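Side-chain contact in uncharacterized protein UL16 (Human herpesvirus 5 strain ad169, PDB 2WY3), which helps the virus escape natural killer cells by retaining NKG2D (KLRK1) ligands such as ULBP1 and ULBP2 inside the infected cell: residues C34-Y39 with Y112-C117. Numbering follows the deposited sequence. Where two conformers were deposited one is given.
Sequences CISICY and YDCLRC
The disulfide between Cys38 and Cys114 joins the two sheets of the immunoglobulin-like β-sandwich of the UL16 ectodomain, predicted to be extracellular. Strand 34-41 belongs to the sheet with 95-102 and 82-89. Strand 110-118 lies in the sheet with 49-55 and 121-131. The two segments run nearly parallel, their axes 8.5 Å apart. Cys38 SG and Cys114 SG are 2.0 Å apart. The C-S-S-C torsion is 71°. Both sulfurs lie anti to their own carbonyl carbon, which turns them toward each other. The bridge draws Cys38 CB to 3.5 Å from Cys114 CB. Next to it, Ser36 OG lies 3.7 Å from Cys114 SG. A water between the two strands is 3.1 Å from Ser36 OG. It also donates a hydrogen bond of 2.9 Å to Tyr112 O. Further along, the unbridged Cys34 places SG over one face of the Tyr112 ring, 4.2 Å from its centroid. The sulfur is 27° off the ring normal. It is shifted from the ring centre toward the CE2-CZ bond, with Cys34 SG 3.8 Å from Tyr112 CZ. Tyr112 OH hydrogen-bonds to Thr108 O and Arg102 NH1, which anchor that end of the ring, and the ring also stacks with Phe53. A covalent bond thus fixes the sheet spacing at Cys38 and Cys114. At the Tyr112 end the spacing rests on noncovalent contacts, and the water gives Ser36 OG and Tyr112 O a shared polar partner.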
ATOM      1  N   CYS B  34       6.976  10.757  -4.434  1.00 17.23           N
ATOM      2  CA  CYS B  34       7.726  10.275  -3.276  1.00 19.83           C
ATOM      3  C   CYS B  34       6.855   9.298  -2.503  1.00 19.40           C
ATOM      4  O   CYS B  34       6.134   9.693  -1.585  1.00 20.31           O
ATOM      5  CB  CYS B  34       8.152  11.416  -2.350  1.00 22.64           C
ATOM      6  SG  CYS B  34       9.015  10.802  -0.862  1.00 26.52           S
ATOM      7  N   ILE B  35       6.902   8.038  -2.912  1.00 15.66           N
ATOM      8  CA  ILE B  35       6.230   6.967  -2.189  1.00 13.16           C
ATOM      9  C   ILE B  35       7.227   5.827  -2.006  1.00 15.68           C
ATOM     10  O   ILE B  35       7.625   5.171  -2.971  1.00 18.15           O
ATOM     11  CB  ILE B  35       5.012   6.440  -2.967  1.00 16.87           C
ATOM     12  CG1 ILE B  35       3.971   7.552  -3.122  1.00 19.51           C
ATOM     13  CG2 ILE B  35       4.406   5.217  -2.254  1.00 22.84           C
ATOM     14  CD1 ILE B  35       2.744   7.129  -3.935  1.00 22.07           C
ATOM     15  N   SER B  36       7.634   5.628  -0.758  1.00 17.87           N
ATOM     16  CA  SER B  36       8.508   4.538  -0.374  1.00 16.43           C
ATOM     17  C   SER B  36       7.717   3.582   0.499  1.00 16.29           C
ATOM     18  O   SER B  36       7.054   4.006   1.452  1.00 19.60           O
ATOM     19  CB  SER B  36       9.710   5.117   0.387  1.00 23.51           C
ATOM     20  OG  SER B  36      10.241   4.211   1.335  1.00 24.33           O
ATOM     21  N   ILE B  37       7.747   2.302   0.146  1.00 16.36           N
ATOM     22  CA  ILE B  37       7.048   1.273   0.909  1.00 15.46           C
ATOM     23  C   ILE B  37       8.032   0.134   1.176  1.00 21.33           C
ATOM     24  O   ILE B  37       8.292  -0.688   0.299  1.00 21.11           O
ATOM     25  CB  ILE B  37       5.831   0.727   0.140  1.00 14.73           C
ATOM     26  CG1 ILE B  37       4.927   1.892  -0.294  1.00 17.64           C
ATOM     27  CG2 ILE B  37       5.076  -0.282   1.013  1.00 18.05           C
ATOM     28  CD1 ILE B  37       3.816   1.522  -1.296  1.00 18.32           C
ATOM     29  N   CYS B  38       8.586   0.089   2.379  1.00 17.90           N
ATOM     30  CA  CYS B  38       9.627  -0.882   2.680  0.75 20.45           C
ATOM     31  C   CYS B  38       9.120  -2.100   3.440  1.00 17.32           C
ATOM     32  O   CYS B  38       8.291  -1.981   4.331  1.00 18.25           O
ATOM     33  CB  CYS B  38      10.741  -0.186   3.424  0.75 16.95           C
ATOM     34  SG  CYS B  38      11.525   1.019   2.308  0.75 21.93           S
ATOM     35  N   TYR B  39       9.647  -3.255   3.060  1.00 15.79           N
ATOM     36  CA  TYR B  39       9.106  -4.550   3.423  1.00 16.58           C
ATOM     37  C   TYR B  39       9.998  -5.246   4.441  1.00 18.32           C
ATOM     38  O   TYR B  39      11.149  -5.584   4.135  1.00 21.01           O
ATOM     39  CB  TYR B  39       9.071  -5.341   2.114  1.00 16.69           C
ATOM     40  CG  TYR B  39       8.327  -6.640   2.068  1.00 18.13           C
ATOM     41  CD1 TYR B  39       7.107  -6.731   1.400  1.00 22.42           C
ATOM     42  CD2 TYR B  39       8.860  -7.794   2.611  1.00 18.70           C
ATOM     43  CE1 TYR B  39       6.427  -7.930   1.305  1.00 21.66           C
ATOM     44  CE2 TYR B  39       8.183  -9.007   2.522  1.00 20.36           C
ATOM     45  CZ  TYR B  39       6.967  -9.064   1.866  1.00 19.48           C
ATOM     46  OH  TYR B  39       6.296 -10.262   1.767  1.00 24.38           O
ATOM     47  N   TYR B 112      15.953   8.279   0.270  1.00 11.90           N
ATOM     48  CA  TYR B 112      15.237   7.693   1.407  1.00 10.99           C
ATOM     49  C   TYR B 112      15.745   6.272   1.609  1.00 13.33           C
ATOM     50  O   TYR B 112      15.581   5.430   0.724  1.00 14.82           O
ATOM     51  CB  TYR B 112      13.710   7.688   1.165  1.00 12.66           C
ATOM     52  CG  TYR B 112      13.135   9.099   1.148  1.00 16.40           C
ATOM     53  CD1 TYR B 112      12.520   9.630   2.281  1.00 16.52           C
ATOM     54  CD2 TYR B 112      13.245   9.906   0.015  1.00 11.81           C
ATOM     55  CE1 TYR B 112      12.010  10.931   2.281  1.00 12.28           C
ATOM     56  CE2 TYR B 112      12.735  11.214   0.010  1.00 14.53           C
ATOM     57  CZ  TYR B 112      12.129  11.711   1.144  1.00 15.15           C
ATOM     58  OH  TYR B 112      11.636  13.008   1.142  1.00 15.64           O
ATOM     59  N   ASP B 113      16.372   6.025   2.756  1.00 12.78           N
ATOM     60  CA  ASP B 113      16.996   4.732   3.047  1.00 13.12           C
ATOM     61  C   ASP B 113      16.204   4.022   4.142  1.00 14.14           C
ATOM     62  O   ASP B 113      16.142   4.510   5.271  1.00 14.04           O
ATOM     63  CB  ASP B 113      18.447   4.918   3.523  1.00 13.71           C
ATOM     64  CG  ASP B 113      19.384   5.377   2.407  1.00 18.07           C
ATOM     65  OD1 ASP B 113      19.228   4.902   1.268  1.00 16.70           O
ATOM     66  OD2 ASP B 113      20.277   6.212   2.657  1.00 17.30           O
ATOM     67  N   CYS B 114      15.610   2.878   3.816  1.00 13.20           N
ATOM     68  CA  CYS B 114      14.919   2.074   4.826  1.00 14.06           C
ATOM     69  C   CYS B 114      15.930   1.221   5.556  1.00 13.41           C
ATOM     70  O   CYS B 114      16.630   0.414   4.944  1.00 12.50           O
ATOM     71  CB  CYS B 114      13.860   1.193   4.186  1.00 18.90           C
ATOM     72  SG  CYS B 114      12.494   2.231   3.575  1.00 22.68           S
ATOM     73  N   LEU B 115      15.986   1.397   6.877  1.00 13.41           N
ATOM     74  CA  LEU B 115      17.095   0.917   7.681  1.00 12.98           C
ATOM     75  C   LEU B 115      16.698  -0.283   8.500  1.00 12.49           C
ATOM     76  O   LEU B 115      15.551  -0.393   8.918  1.00 14.38           O
ATOM     77  CB  LEU B 115      17.526   2.004   8.677  1.00 15.69           C
ATOM     78  CG  LEU B 115      17.890   3.375   8.103  1.00 17.53           C
ATOM     79  CD1 LEU B 115      18.351   4.295   9.241  1.00 22.74           C
ATOM     80  CD2 LEU B 115      18.973   3.226   7.052  1.00 19.86           C
ATOM     81  N   ARG B 116      17.665  -1.163   8.734  1.00 14.89           N
ATOM     82  CA  ARG B 116      17.515  -2.267   9.683  1.00 16.24           C
ATOM     83  C   ARG B 116      18.870  -2.652  10.235  1.00 20.47           C
ATOM     84  O   ARG B 116      19.867  -2.627   9.520  1.00 22.15           O
ATOM     85  CB  ARG B 116      16.904  -3.504   9.016  1.00 17.92           C
ATOM     86  CG  ARG B 116      16.296  -4.485  10.032  1.00 18.12           C
ATOM     87  CD  ARG B 116      15.517  -5.615   9.363  1.00 18.77           C
ATOM     88  NE  ARG B 116      14.692  -6.299  10.370  1.00 18.71           N
ATOM     89  CZ  ARG B 116      13.777  -7.218  10.095  1.00 22.55           C
ATOM     90  NH1 ARG B 116      13.559  -7.587   8.835  1.00 21.71           N
ATOM     91  NH2 ARG B 116      13.085  -7.769  11.080  1.00 21.32           N
ATOM     92  N   CYS B 117      18.886  -3.082  11.488  0.73 19.32           N
ATOM     93  CA  CYS B 117      20.110  -3.562  12.113  0.73 20.00           C
ATOM     94  C   CYS B 117      20.205  -5.081  11.986  0.73 22.76           C
ATOM     95  O   CYS B 117      19.276  -5.791  12.353  0.73 28.35           O
ATOM     96  CB  CYS B 117      20.121  -3.151  13.584  0.73 21.20           C
ATOM     97  SG  CYS B 117      21.643  -3.538  14.459  0.73 28.72           S
TER
HETATM   98  O   HOH W   1      13.197   3.705   0.629  0.90 23.70           O